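Local coordinates for protein phytase (Debaryomyces castellii, PDB 2GFI) that probably hydrolyses phytate (inositol hexakisphosphate) as an acid 3-phytase of the histidine acid phosphatase family, releasing phosphate, at residues 39-44 / 261-266; 72-77 / 111-116. One frame throughout, in Å; residues are numbered along the deposited sequence.

Contact 1: 39-44 / 261-266; sequences GAAPYI and YELNVK
Asn264, on the C-terminal end of helix 249-266, reaches across to the loop 39-44 and donates from ND2 to the carbonyl oxygen of Ala40 at 2.7 Å. In this histidine acid phosphatase the contact ties the N-terminal region ahead of the first sheet strand, 59-69, to the helix. The bond approaches nearly along the C=O axis (162°) but lies 22° out of the carboxamide plane. Ala40 O also accepts from Gln371 NE2, and Asn264 ND2 also serves Arg73 O, so both atoms have two polar partners. The other end of the amide is turned to Pro42: OD1 lies 3.1 Å from Pro42 CD, beside a ring nitrogen that has no hydrogen to give. An alanine in place of Asn264 would probably leave Ala40 O and Arg73 O without this donor and open a gap beside the proline ring. Leu263 crosses Pro42 at about a right angle, bringing CD2 to 3.6 Å from Pro42 CD and also against Ala41 CB. Tyr261 leaves the helix pointing away from the loop, CG anti to the carbonyl carbon (chi1 -72°), yet the far part of its ring comes nearer to Ala40. There Ala40 O sits 3.8 Å above one face, offset toward the rim, while Ala40 CB packs against CE2 of Tyr261 at 3.5 Å.

Contact 2: 72-77 / 111-116; sequences ERYPST and FVPDSV
The carbonyl oxygen of Tyr74, whose ring packs on Val112, accepts a hydrogen bond from Arg73 NH1 at 3.0 Å; the acceptor lies in the guanidinium plane and the bond is fairly straight, 164° at the hydrogen. Both residues belong to the RHGxRxP signature of histidine acid phosphatases, which here runs on from strand 59-69 as a loop. The bond holds the guanidinium alongside the backbone of the residues that follow, with Pro75 CA at its edge. Across the contact the meeting is apolar. The side chains of Tyr74 and Val112 run antiparallel, side by side, and both valine methyls, CG1 and CG2, lie 4.0 Å from Tyr74 CD1, with CG2 in the plane of the ring at its edge. The phenol OH is held by Asn126 O. Pro75 and Phe111 meet tip to tip, Pro75 CG being 3.7 Å from both CE1 and CZ of the phenylalanine. The Phe111 ring also meets Tyr258 of helix 249-266 edge-to-face. Val112 CG2 reaches Pro75 as well, lying 3.9 Å from CD, which joins the two halves of the patch. Beyond it an Asx turn shapes the loop 111-116: Asp114 OD1 takes the backbone N of Val116 at 3.3 Å, from 62° out of the carboxylate plane.

Overall arrangement
The two contacts lie on the same side of the chain's centre, their own centres about 12 Å apart. Along the chain the order is 39-44, 72-77, 111-116, 261-266, so both halves of contact 2 fall between those of contact 1. Helix 249-266 is common ground: it supplies one side of contact 1, and its Val265 touches Tyr74 and Phe111 of contact 2. A further tie is a hydrogen bond of 2.7 Å from Tyr43 N to Glu72 OE2. Loop 72-77 follows the strand 59-69 of the mixed sheet, and the side chains of Tyr261 and Tyr74 lie about 6 and 9 Å from that of His70, the predicted nucleophile, placing contact 1 close to the probable active site and contact 2 somewhat further out.

Contact 1: 39-44 / 261-266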
ATOM      1  N   GLY A  39      -8.459  -3.305 -22.050  1.00 20.71           N
ATOM      2  CA  GLY A  39      -9.575  -4.114 -21.548  1.00 19.46           C
ATOM      3  C   GLY A  39      -9.331  -5.612 -21.589  1.00 18.98           C
ATOM      4  O   GLY A  39     -10.183  -6.388 -21.175  1.00 19.86           O
ATOM      5  N   ALA A  40      -8.168  -6.042 -22.052  1.00 18.31           N
ATOM      6  CA  ALA A  40      -7.891  -7.472 -22.185  1.00 18.23           C
ATOM      7  C   ALA A  40      -7.388  -8.061 -20.887  1.00 18.52           C
ATOM      8  O   ALA A  40      -7.563  -9.258 -20.623  1.00 20.00           O
ATOM      9  CB  ALA A  40      -6.851  -7.712 -23.297  1.00 17.76           C
ATOM     10  N   ALA A  41      -6.707  -7.227 -20.104  1.00 18.02           N
ATOM     11  CA  ALA A  41      -6.025  -7.661 -18.905  1.00 17.14           C
ATOM     12  C   ALA A  41      -7.065  -7.711 -17.745  1.00 16.65           C
ATOM     13  O   ALA A  41      -8.253  -7.475 -17.994  1.00 16.06           O
ATOM     14  CB  ALA A  41      -4.845  -6.727 -18.611  1.00 16.37           C
ATOM     15  N   PRO A  42      -6.663  -8.041 -16.511  1.00 15.83           N
ATOM     16  CA  PRO A  42      -7.636  -8.163 -15.428  1.00 15.72           C
ATOM     17  C   PRO A  42      -8.480  -6.901 -15.148  1.00 16.13           C
ATOM     18  O   PRO A  42      -8.150  -5.788 -15.610  1.00 14.87           O
ATOM     19  CB  PRO A  42      -6.780  -8.573 -14.215  1.00 15.16           C
ATOM     20  CG  PRO A  42      -5.605  -9.312 -14.861  1.00 16.58           C
ATOM     21  CD  PRO A  42      -5.312  -8.424 -16.066  1.00 16.47           C
ATOM     22  N   TYR A  43      -9.563  -7.104 -14.388  1.00 16.38           N
ATOM     23  CA  TYR A  43     -10.392  -6.007 -13.933  1.00 16.42           C
ATOM     24  C   TYR A  43      -9.552  -4.923 -13.278  1.00 16.48           C
ATOM     25  O   TYR A  43      -8.587  -5.215 -12.549  1.00 16.29           O
ATOM     26  CB  TYR A  43     -11.418  -6.500 -12.893  1.00 17.03           C
ATOM     27  CG  TYR A  43     -12.312  -5.386 -12.439  1.00 15.47           C
ATOM     28  CD1 TYR A  43     -13.176  -4.763 -13.328  1.00 13.39           C
ATOM     29  CD2 TYR A  43     -12.269  -4.930 -11.126  1.00 14.93           C
ATOM     30  CE1 TYR A  43     -13.987  -3.721 -12.913  1.00 13.50           C
ATOM     31  CE2 TYR A  43     -13.081  -3.903 -10.704  1.00 14.26           C
ATOM     32  CZ  TYR A  43     -13.924  -3.298 -11.593  1.00 15.63           C
ATOM     33  OH  TYR A  43     -14.717  -2.243 -11.135  1.00 19.79           O
ATOM     34  N   ILE A  44      -9.931  -3.672 -13.539  1.00 16.17           N
ATOM     35  CA  ILE A  44      -9.418  -2.560 -12.775  1.00 15.88           C
ATOM     36  C   ILE A  44     -10.518  -1.525 -12.621  1.00 15.45           C
ATOM     37  O   ILE A  44     -11.311  -1.299 -13.536  1.00 15.23           O
ATOM     38  CB  ILE A  44      -8.136  -1.961 -13.460  1.00 15.96           C
ATOM     39  CG1 ILE A  44      -7.348  -1.103 -12.464  1.00 15.71           C
ATOM     40  CG2 ILE A  44      -8.505  -1.243 -14.757  1.00 17.32           C
ATOM     41  CD1 ILE A  44      -5.961  -0.718 -12.942  1.00 15.96           C
ATOM     42  N   TYR A 261      -3.299 -11.403 -21.916  1.00 17.24           N
ATOM     43  CA  TYR A 261      -3.799 -12.754 -21.711  1.00 17.27           C
ATOM     44  C   TYR A 261      -2.967 -13.673 -20.872  1.00 17.36           C
ATOM     45  O   TYR A 261      -3.525 -14.419 -20.105  1.00 18.33           O
ATOM     46  CB  TYR A 261      -4.272 -13.386 -23.032  1.00 18.57           C
ATOM     47  CG  TYR A 261      -5.532 -12.686 -23.395  1.00 17.71           C
ATOM     48  CD1 TYR A 261      -6.703 -12.984 -22.722  1.00 15.79           C
ATOM     49  CD2 TYR A 261      -5.527 -11.649 -24.313  1.00 20.06           C
ATOM     50  CE1 TYR A 261      -7.861 -12.311 -22.987  1.00 17.57           C
ATOM     51  CE2 TYR A 261      -6.702 -10.963 -24.603  1.00 22.23           C
ATOM     52  CZ  TYR A 261      -7.863 -11.312 -23.921  1.00 18.93           C
ATOM     53  OH  TYR A 261      -9.026 -10.642 -24.165  1.00 21.77           O
ATOM     54  N   GLU A 262      -1.643 -13.642 -20.995  1.00 17.33           N
ATOM     55  CA  GLU A 262      -0.820 -14.475 -20.140  1.00 17.90           C
ATOM     56  C   GLU A 262      -0.919 -14.034 -18.673  1.00 17.93           C
ATOM     57  O   GLU A 262      -0.892 -14.867 -17.734  1.00 16.79           O
ATOM     58  CB  GLU A 262       0.643 -14.408 -20.583  1.00 19.08           C
ATOM     59  CG  GLU A 262       1.507 -15.427 -19.856  1.00 20.24           C
ATOM     60  CD  GLU A 262       2.866 -15.565 -20.501  1.00 23.46           C
ATOM     61  OE1 GLU A 262       3.520 -14.529 -20.757  1.00 25.87           O
ATOM     62  OE2 GLU A 262       3.279 -16.714 -20.754  1.00 27.11           O
ATOM     63  N   LEU A 263      -1.010 -12.716 -18.482  1.00 17.69           N
ATOM     64  CA  LEU A 263      -1.323 -12.158 -17.174  1.00 18.55           C
ATOM     65  C   LEU A 263      -2.654 -12.734 -16.630  1.00 18.74           C
ATOM     66  O   LEU A 263      -2.676 -13.296 -15.532  1.00 18.98           O
ATOM     67  CB  LEU A 263      -1.351 -10.617 -17.260  1.00 18.29           C
ATOM     68  CG  LEU A 263      -1.717  -9.821 -15.998  1.00 19.39           C
ATOM     69  CD1 LEU A 263      -0.728 -10.065 -14.857  1.00 18.54           C
ATOM     70  CD2 LEU A 263      -1.691  -8.339 -16.370  1.00 19.49           C
ATOM     71  N   ASN A 264      -3.736 -12.644 -17.410  1.00 18.18           N
ATOM     72  CA  ASN A 264      -5.012 -13.262 -17.029  1.00 18.85           C
ATOM     73  C   ASN A 264      -4.837 -14.734 -16.686  1.00 18.75           C
ATOM     74  O   ASN A 264      -5.275 -15.211 -15.642  1.00 19.43           O
ATOM     75  CB  ASN A 264      -6.021 -13.191 -18.178  1.00 18.75           C
ATOM     76  CG  ASN A 264      -6.535 -11.830 -18.410  1.00 17.86           C
ATOM     77  OD1 ASN A 264      -6.215 -10.906 -17.669  1.00 19.03           O
ATOM     78  ND2 ASN A 264      -7.354 -11.679 -19.440  1.00 15.89           N
ATOM     79  N   VAL A 265      -4.162 -15.451 -17.562  1.00 18.59           N
ATOM     80  CA  VAL A 265      -4.099 -16.898 -17.427  1.00 17.97           C
ATOM     81  C   VAL A 265      -3.162 -17.379 -16.335  1.00 18.69           C
ATOM     82  O   VAL A 265      -3.504 -18.289 -15.581  1.00 19.60           O
ATOM     83  CB  VAL A 265      -3.781 -17.559 -18.789  1.00 17.24           C
ATOM     84  CG1 VAL A 265      -3.450 -19.055 -18.593  1.00 16.18           C
ATOM     85  CG2 VAL A 265      -4.965 -17.353 -19.746  1.00 14.40           C
ATOM     86  N   LYS A 266      -1.975 -16.791 -16.275  1.00 19.41           N
ATOM     87  CA  LYS A 266      -0.885 -17.252 -15.415  1.00 20.54           C
ATOM     88  C   LYS A 266      -0.723 -16.399 -14.158  1.00 20.61           C
ATOM     89  O   LYS A 266      -0.131 -16.851 -13.174  1.00 21.41           O
ATOM     90  CB  LYS A 266       0.438 -17.202 -16.187  1.00 20.29           C
ATOM     91  CG  LYS A 266       0.454 -18.023 -17.488  1.00 25.18           C
ATOM     92  CD  LYS A 266       0.325 -19.535 -17.247  1.00 30.64           C
ATOM     93  CE  LYS A 266       1.574 -20.104 -16.582  1.00 32.59           C
ATOM     94  NZ  LYS A 266       1.442 -21.608 -16.670  1.00 43.82           N
TER

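Contact 2: 72-77 / 111-116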
ATOM      1  N   GLU A  72     -12.460 -11.938 -16.586  1.00 18.37           N
ATOM      2  CA  GLU A  72     -11.231 -12.291 -17.255  1.00 18.25           C
ATOM      3  C   GLU A  72     -11.363 -13.649 -17.941  1.00 18.51           C
ATOM      4  O   GLU A  72     -11.987 -14.564 -17.420  1.00 19.07           O
ATOM      5  CB  GLU A  72     -10.058 -12.311 -16.272  1.00 17.39           C
ATOM      6  CG  GLU A  72      -9.661 -10.942 -15.705  1.00 16.51           C
ATOM      7  CD  GLU A  72     -10.455 -10.497 -14.466  1.00 16.53           C
ATOM      8  OE1 GLU A  72     -11.610 -10.915 -14.251  1.00 13.89           O
ATOM      9  OE2 GLU A  72      -9.923  -9.696 -13.681  1.00 17.31           O
ATOM     10  N   ARG A  73     -10.755 -13.765 -19.104  1.00 18.97           N
ATOM     11  CA  ARG A  73     -10.856 -14.953 -19.902  1.00 19.81           C
ATOM     12  C   ARG A  73      -9.526 -15.287 -20.541  1.00 20.95           C
ATOM     13  O   ARG A  73      -8.564 -14.492 -20.518  1.00 21.91           O
ATOM     14  CB  ARG A  73     -11.945 -14.772 -20.969  1.00 19.74           C
ATOM     15  CG  ARG A  73     -11.853 -13.456 -21.763  1.00 20.22           C
ATOM     16  CD  ARG A  73     -12.459 -13.639 -23.105  1.00 23.04           C
ATOM     17  NE  ARG A  73     -12.480 -12.473 -23.959  1.00 26.41           N
ATOM     18  CZ  ARG A  73     -11.543 -12.225 -24.863  1.00 25.37           C
ATOM     19  NH1 ARG A  73     -10.511 -13.029 -24.989  1.00 26.94           N
ATOM     20  NH2 ARG A  73     -11.628 -11.171 -25.632  1.00 26.89           N
ATOM     21  N   TYR A  74      -9.471 -16.511 -21.062  1.00 21.51           N
ATOM     22  CA  TYR A  74      -8.488 -16.928 -22.019  1.00 20.92           C
ATOM     23  C   TYR A  74      -8.700 -16.124 -23.290  1.00 21.27           C
ATOM     24  O   TYR A  74      -9.758 -15.504 -23.481  1.00 21.29           O
ATOM     25  CB  TYR A  74      -8.672 -18.411 -22.336  1.00 20.57           C
ATOM     26  CG  TYR A  74      -7.975 -19.314 -21.354  1.00 19.71           C
ATOM     27  CD1 TYR A  74      -6.686 -19.785 -21.610  1.00 18.29           C
ATOM     28  CD2 TYR A  74      -8.603 -19.692 -20.158  1.00 18.65           C
ATOM     29  CE1 TYR A  74      -6.035 -20.636 -20.690  1.00 18.66           C
ATOM     30  CE2 TYR A  74      -7.964 -20.512 -19.240  1.00 17.73           C
ATOM     31  CZ  TYR A  74      -6.691 -20.977 -19.508  1.00 19.48           C
ATOM     32  OH  TYR A  74      -6.070 -21.778 -18.583  1.00 21.45           O
ATOM     33  N   PRO A  75      -7.701 -16.138 -24.170  1.00 21.21           N
ATOM     34  CA  PRO A  75      -7.839 -15.458 -25.445  1.00 21.42           C
ATOM     35  C   PRO A  75      -9.011 -16.044 -26.222  1.00 21.76           C
ATOM     36  O   PRO A  75      -9.398 -17.197 -26.014  1.00 20.47           O
ATOM     37  CB  PRO A  75      -6.511 -15.735 -26.146  1.00 20.82           C
ATOM     38  CG  PRO A  75      -5.558 -16.116 -25.046  1.00 22.00           C
ATOM     39  CD  PRO A  75      -6.383 -16.763 -23.993  1.00 20.68           C
ATOM     40  N   SER A  76      -9.596 -15.228 -27.087  1.00 23.00           N
ATOM     41  CA  SER A  76     -10.573 -15.721 -28.017  1.00 24.90           C
ATOM     42  C   SER A  76      -9.836 -16.642 -28.971  1.00 25.37           C
ATOM     43  O   SER A  76      -8.585 -16.777 -28.930  1.00 24.82           O
ATOM     44  CB  SER A  76     -11.177 -14.566 -28.792  1.00 25.17           C
ATOM     45  OG  SER A  76     -10.147 -13.973 -29.554  1.00 28.65           O
ATOM     46  N   THR A  77     -10.596 -17.282 -29.847  1.00 26.45           N
ATOM     47  CA  THR A  77      -9.975 -18.218 -30.796  1.00 26.09           C
ATOM     48  C   THR A  77      -8.959 -17.501 -31.653  1.00 25.51           C
ATOM     49  O   THR A  77      -7.806 -17.926 -31.730  1.00 27.04           O
ATOM     50  CB  THR A  77     -11.034 -18.856 -31.669  1.00 26.24           C
ATOM     51  OG1 THR A  77     -11.989 -19.531 -30.817  1.00 26.95           O
ATOM     52  CG2 THR A  77     -10.371 -19.924 -32.572  1.00 24.34           C
ATOM     53  N   PHE A 111       1.068 -20.184 -23.121  1.00 24.69           N
ATOM     54  CA  PHE A 111       0.252 -20.123 -21.904  1.00 25.01           C
ATOM     55  C   PHE A 111      -1.143 -20.766 -21.994  1.00 26.37           C
ATOM     56  O   PHE A 111      -1.799 -21.007 -20.989  1.00 26.82           O
ATOM     57  CB  PHE A 111       0.161 -18.706 -21.398  1.00 24.42           C
ATOM     58  CG  PHE A 111      -0.617 -17.777 -22.283  1.00 22.63           C
ATOM     59  CD1 PHE A 111      -1.970 -17.567 -22.069  1.00 21.97           C
ATOM     60  CD2 PHE A 111       0.012 -17.063 -23.272  1.00 22.07           C
ATOM     61  CE1 PHE A 111      -2.679 -16.664 -22.842  1.00 22.63           C
ATOM     62  CE2 PHE A 111      -0.682 -16.184 -24.075  1.00 22.05           C
ATOM     63  CZ  PHE A 111      -2.026 -15.977 -23.866  1.00 23.09           C
ATOM     64  N   VAL A 112      -1.606 -21.009 -23.206  1.00 27.98           N
ATOM     65  CA  VAL A 112      -2.817 -21.756 -23.392  1.00 29.89           C
ATOM     66  C   VAL A 112      -2.411 -23.208 -23.656  1.00 32.70           C
ATOM     67  O   VAL A 112      -2.029 -23.557 -24.781  1.00 32.82           O
ATOM     68  CB  VAL A 112      -3.675 -21.196 -24.531  1.00 29.02           C
ATOM     69  CG1 VAL A 112      -5.019 -21.866 -24.526  1.00 27.23           C
ATOM     70  CG2 VAL A 112      -3.843 -19.679 -24.368  1.00 28.10           C
ATOM     71  N   PRO A 113      -2.521 -24.050 -22.621  1.00 35.42           N
ATOM     72  CA  PRO A 113      -2.060 -25.438 -22.724  1.00 37.70           C
ATOM     73  C   PRO A 113      -2.984 -26.192 -23.679  1.00 39.50           C
ATOM     74  O   PRO A 113      -2.534 -26.921 -24.591  1.00 41.04           O
ATOM     75  CB  PRO A 113      -2.199 -25.972 -21.284  1.00 37.88           C
ATOM     76  CG  PRO A 113      -3.270 -25.088 -20.608  1.00 37.41           C
ATOM     77  CD  PRO A 113      -3.179 -23.760 -21.325  1.00 35.55           C
ATOM     78  N   ASP A 114      -4.276 -25.963 -23.503  1.00 40.19           N
ATOM     79  CA  ASP A 114      -5.299 -26.693 -24.226  1.00 40.27           C
ATOM     80  C   ASP A 114      -6.184 -25.671 -24.916  1.00 38.76           C
ATOM     81  O   ASP A 114      -6.650 -24.726 -24.277  1.00 39.52           O
ATOM     82  CB  ASP A 114      -6.102 -27.476 -23.194  1.00 41.61           C
ATOM     83  CG  ASP A 114      -6.966 -28.545 -23.813  1.00 45.38           C
ATOM     84  OD1 ASP A 114      -7.172 -28.527 -25.076  1.00 48.25           O
ATOM     85  OD2 ASP A 114      -7.484 -29.437 -23.080  1.00 49.25           O
ATOM     86  N   SER A 115      -6.419 -25.853 -26.207  1.00 36.95           N
ATOM     87  CA  SER A 115      -7.186 -24.896 -26.981  1.00 35.59           C
ATOM     88  C   SER A 115      -8.673 -24.949 -26.627  1.00 33.76           C
ATOM     89  O   SER A 115      -9.471 -24.106 -27.048  1.00 34.00           O
ATOM     90  CB  SER A 115      -6.951 -25.102 -28.488  1.00 36.42           C
ATOM     91  OG  SER A 115      -7.759 -26.144 -29.023  1.00 37.59           O
ATOM     92  N   VAL A 116      -9.047 -25.925 -25.828  1.00 31.67           N
ATOM     93  CA  VAL A 116     -10.402 -25.975 -25.353  1.00 30.84           C
ATOM     94  C   VAL A 116     -10.686 -24.759 -24.415  1.00 29.69           C
ATOM     95  O   VAL A 116     -11.862 -24.355 -24.252  1.00 28.80           O
ATOM     96  CB  VAL A 116     -10.722 -27.355 -24.710  1.00 30.96           C
ATOM     97  CG1 VAL A 116     -10.186 -27.444 -23.299  1.00 30.73           C
ATOM     98  CG2 VAL A 116     -12.216 -27.594 -24.703  1.00 32.87           C
TER